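PDB 3MGA: enterochelin esterase from Salmonella enterica subsp. enterica serovar Typhimurium, which probably hydrolyses the ester bonds of ferric enterobactin, the iron-loaded siderophore, so that its iron can be released inside the cell. Local coordinates for residues A[210-214]-A[215-219]; A[392-395]-A[396-400]. All coordinates share one frame; numbering follows the deposited sequence. Where two conformers were deposited one is given.

Contact 1 of 2, residues A[210-214]-A[215-219]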
# COMPACT_ATOMS: atom_id res chain seq x y z
N GLY A 210 -4.51 4.26 -9.57
CA GLY A 210 -4.02 5.59 -9.90
C GLY A 210 -4.66 6.72 -9.11
O GLY A 210 -4.01 7.73 -8.82
N GLN A 211 -5.94 6.56 -8.77
CA GLN A 211 -6.66 7.56 -8.01
C GLN A 211 -5.95 7.86 -6.67
O GLN A 211 -5.82 9.02 -6.27
CB GLN A 211 -8.13 7.15 -7.79
CG GLN A 211 -8.40 5.93 -6.88
CD GLN A 211 -7.82 4.60 -7.39
OE1 GLN A 211 -7.51 4.45 -8.56
NE2 GLN A 211 -7.70 3.63 -6.48
N PHE A 212 -5.44 6.81 -6.03
CA PHE A 212 -4.76 6.95 -4.75
C PHE A 212 -3.41 7.63 -4.91
O PHE A 212 -3.10 8.58 -4.19
CB PHE A 212 -4.54 5.56 -4.13
CG PHE A 212 -4.01 5.60 -2.74
CD1 PHE A 212 -4.88 5.66 -1.66
CD2 PHE A 212 -2.65 5.59 -2.50
CE1 PHE A 212 -4.39 5.70 -0.37
CE2 PHE A 212 -2.15 5.62 -1.22
CZ PHE A 212 -3.01 5.68 -0.15
N TRP A 213 -2.62 7.16 -5.87
CA TRP A 213 -1.29 7.72 -6.12
C TRP A 213 -1.33 9.08 -6.79
O TRP A 213 -0.29 9.72 -6.95
CB TRP A 213 -0.41 6.75 -6.93
CG TRP A 213 -0.28 5.42 -6.26
CD1 TRP A 213 -0.79 4.23 -6.69
CD2 TRP A 213 0.34 5.16 -5.00
NE1 TRP A 213 -0.48 3.24 -5.80
CE2 TRP A 213 0.20 3.79 -4.74
CE3 TRP A 213 1.01 5.96 -4.06
CZ2 TRP A 213 0.72 3.18 -3.59
CZ3 TRP A 213 1.52 5.37 -2.94
CH2 TRP A 213 1.37 3.99 -2.70
N ALA A 214 -2.51 9.53 -7.18
CA ALA A 214 -2.67 10.85 -7.79
C ALA A 214 -3.33 11.84 -6.82
O ALA A 214 -3.12 13.04 -6.94
CB ALA A 214 -3.47 10.77 -9.09
N GLU A 215 -4.12 11.35 -5.87
CA GLU A 215 -4.83 12.22 -4.93
C GLU A 215 -4.52 12.01 -3.43
O GLU A 215 -4.08 12.95 -2.75
CB GLU A 215 -6.35 12.12 -5.18
CG GLU A 215 -6.73 12.49 -6.64
CD GLU A 215 -8.24 12.44 -6.93
OE1 GLU A 215 -9.01 11.86 -6.13
OE2 GLU A 215 -8.64 12.97 -7.99
N ASN A 216 -4.74 10.81 -2.91
CA ASN A 216 -4.49 10.54 -1.48
C ASN A 216 -3.03 10.65 -1.08
O ASN A 216 -2.69 11.19 -0.02
CB ASN A 216 -4.99 9.15 -1.09
CG ASN A 216 -6.44 8.93 -1.46
OD1 ASN A 216 -6.82 9.10 -2.61
ND2 ASN A 216 -7.24 8.49 -0.50
N MSE A 217 -2.15 10.16 -1.94
CA MSE A 217 -0.73 10.18 -1.65
C MSE A 217 -0.00 10.41 -2.97
O MSE A 217 0.55 9.48 -3.56
CB MSE A 217 -0.41 8.85 -0.98
CG MSE A 217 0.97 8.66 -0.45
SE MSE A 217 0.93 7.13 0.77
CE MSE A 217 -0.06 7.95 2.22
N PRO A 218 -0.02 11.67 -3.46
CA PRO A 218 0.58 12.05 -4.76
C PRO A 218 2.02 11.61 -4.95
O PRO A 218 2.90 11.98 -4.19
CB PRO A 218 0.46 13.59 -4.79
CG PRO A 218 -0.67 13.89 -3.86
CD PRO A 218 -0.55 12.85 -2.76
N VAL A 219 2.24 10.82 -6.00
CA VAL A 219 3.54 10.25 -6.31
C VAL A 219 4.47 11.17 -7.12
O VAL A 219 5.67 10.92 -7.20
CB VAL A 219 3.34 8.92 -7.08
CG1 VAL A 219 2.84 9.20 -8.50
CG2 VAL A 219 4.60 8.10 -7.12
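Asn216 lays its CB over one face of the Phe212 ring, a CH-pi contact of 3.8 Å to the ring centroid in which the methylene sits off towards the rim. The amide follows the ring rather than standing up from it, the two planes being 21° apart, and its ND2 goes on to a hydrogen bond with the carbonyl of Arg142. Phe212 has its CG anti to the backbone N (chi1 -172°), which swings the ring forward along the chain to meet this residue and the next.

In the conformer given, the selenium of selenomethionine Met217 lies obliquely to two rings, a tentative Met-aromatic pair: Met217 SE is 4.0 Å from Phe212 CE2 and 4.1 Å from Trp213 CZ3. Phe212 in turn sets its CD2 over the centre of the Trp213 ring face.

Backbone bonds close the helix 210-216. Gln211 O still accepts from Glu215 N in alpha-helical fashion, but Phe212 O takes Met217 N at 2.9 Å, a wider pi-type turn with an N-H...O angle of 164°. One step on, Trp213 O receives Val219 N at 2.9 Å and also a CA-H...O contact from Pro218 CA, so the chain that leaves the helix is tied back to its last turn.

Around this helix end, Glu215 forms a salt bridge with Arg188 of strand 185-193, and Gln211 OE1 accepts from Ala242 N. Trp213 packs on Leu239 of strand 236-240, while on helix 385-399 Phe212 touches Ala385 and Met217 touches Arg389.

Contact 2 of 2, residues A[392-395]-A[396-400]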
# COMPACT_ATOMS: atom_id res chain seq x y z
N LEU A 392 7.31 1.36 -3.89
CA LEU A 392 6.91 1.70 -5.23
C LEU A 392 8.12 2.34 -5.92
O LEU A 392 8.51 1.94 -7.01
CB LEU A 392 5.73 2.67 -5.23
CG LEU A 392 4.75 2.62 -6.41
CD1 LEU A 392 3.85 3.88 -6.37
CD2 LEU A 392 5.43 2.51 -7.74
N THR A 393 8.73 3.33 -5.27
CA THR A 393 9.88 4.03 -5.85
C THR A 393 11.12 3.15 -5.89
O THR A 393 11.88 3.20 -6.85
CB THR A 393 10.20 5.37 -5.15
OG1 THR A 393 10.47 5.14 -3.76
CG2 THR A 393 9.04 6.33 -5.30
N GLN A 394 11.31 2.34 -4.84
CA GLN A 394 12.46 1.43 -4.80
C GLN A 394 12.32 0.35 -5.87
O GLN A 394 13.31 -0.05 -6.49
CB GLN A 394 12.62 0.79 -3.43
CG GLN A 394 13.81 -0.17 -3.34
CD GLN A 394 15.14 0.51 -3.58
OE1 GLN A 394 15.61 1.31 -2.77
NE2 GLN A 394 15.79 0.15 -4.69
N GLY A 395 11.09 -0.11 -6.07
CA GLY A 395 10.79 -1.13 -7.06
C GLY A 395 11.09 -0.68 -8.47
O GLY A 395 11.57 -1.46 -9.28
N LEU A 396 10.78 0.57 -8.78
CA LEU A 396 11.06 1.14 -10.10
C LEU A 396 12.57 1.21 -10.33
O LEU A 396 13.05 0.98 -11.45
CB LEU A 396 10.43 2.53 -10.22
CG LEU A 396 8.90 2.57 -10.28
CD1 LEU A 396 8.36 3.95 -9.93
CD2 LEU A 396 8.40 2.10 -11.67
N MSE A 397 13.32 1.50 -9.28
CA MSE A 397 14.79 1.57 -9.36
C MSE A 397 15.36 0.17 -9.64
O MSE A 397 16.31 0.03 -10.41
CB MSE A 397 15.39 2.18 -8.08
CG MSE A 397 15.01 3.65 -7.89
SE MSE A 397 15.49 4.41 -6.14
CE MSE A 397 17.41 4.12 -6.21
N LEU A 398 14.79 -0.85 -9.02
CA LEU A 398 15.22 -2.22 -9.26
C LEU A 398 14.86 -2.66 -10.66
O LEU A 398 15.71 -3.13 -11.42
CB LEU A 398 14.59 -3.17 -8.25
CG LEU A 398 15.10 -2.99 -6.84
CD1 LEU A 398 14.38 -3.95 -5.87
CD2 LEU A 398 16.63 -3.20 -6.83
N LEU A 399 13.59 -2.50 -11.02
CA LEU A 399 13.14 -2.88 -12.35
C LEU A 399 13.89 -2.14 -13.47
O LEU A 399 14.11 -2.70 -14.54
CB LEU A 399 11.63 -2.69 -12.50
CG LEU A 399 10.81 -3.63 -11.63
CD1 LEU A 399 9.33 -3.27 -11.70
CD2 LEU A 399 11.05 -5.08 -12.04
N TRP A 400 14.28 -0.89 -13.23
CA TRP A 400 15.00 -0.12 -14.24
C TRP A 400 16.49 0.01 -13.95
O TRP A 400 17.17 0.82 -14.58
CB TRP A 400 14.42 1.29 -14.41
CG TRP A 400 13.11 1.36 -15.08
CD1 TRP A 400 12.70 0.64 -16.16
CD2 TRP A 400 12.08 2.30 -14.82
NE1 TRP A 400 11.45 1.02 -16.55
CE2 TRP A 400 11.04 2.06 -15.75
CE3 TRP A 400 11.91 3.33 -13.89
CZ2 TRP A 400 9.87 2.79 -15.76
CZ3 TRP A 400 10.75 4.05 -13.90
CH2 TRP A 400 9.74 3.79 -14.83
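Leu392 and Leu396, one turn apart on the alpha-helix 385-399 of the alpha/beta-hydrolase fold, lie side by side and point the same way. Starting at Leu396 CB, the side chain first passes Thr393 O at 3.7 Å. Leu396 CG is turned back along the helix, anti to its own carbonyl carbon (chi1 -70°), and comes to 3.4 Å from Leu392 O, the same carbonyl that accepts the Leu396 N-H. At the tip, Leu396 CD1 is 3.5 Å from Leu392 O and meets Leu392 CD2 at 3.9 Å. Beyond this pair, Leu396 packs on Leu223 of helix 220-228 and on Val284 of strand 284-288, while Leu392 rests on Leu310 of strand 308-312, so the two leucines form part of the seam between helix and sheet.

Met397, a selenomethionine, repeats the backward turn on another side of the helix, with its CG 3.3 Å from Thr393 O. Thr393 OG1 is hydrogen-bonded to Pro161 O, its strongest partner, with Gly390 O also in range of the same hydroxyl. Gln394 bends at chi2 (62°), which brings its amide NE2 beside the branch point of Leu398, 3.9 Å from its CG.

Four successive i to i+4 backbone bonds run along these two turns, from Leu396 N to Leu392 O through to Leu399 N to Gly395 O. The last is the shortest and straightest of them: Leu399 N stands 2.9 Å from Gly395 O, with an N-H...O angle of 174°.

Contact 1 comes first along the chain, spanning the short helix 210-216 and the loop that leaves it, just after strand 204-207; contact 2 follows much later, in the C-terminal half of helix 385-399. Both belong to the putative esterase region, an alpha/beta-hydrolase domain built round a mixed sheet. Their centres are about 17 Å apart, yet the two meet directly, with Trp213 CD2 packed 4.0 Å from Leu392 CD1. Trp213 NE1 is also hydrogen-bonded to Gln288 OE1, within the GxSxG sequence that is probably the nucleophile elbow. Early and late helices of the domain are thus joined close to the presumed catalytic serine.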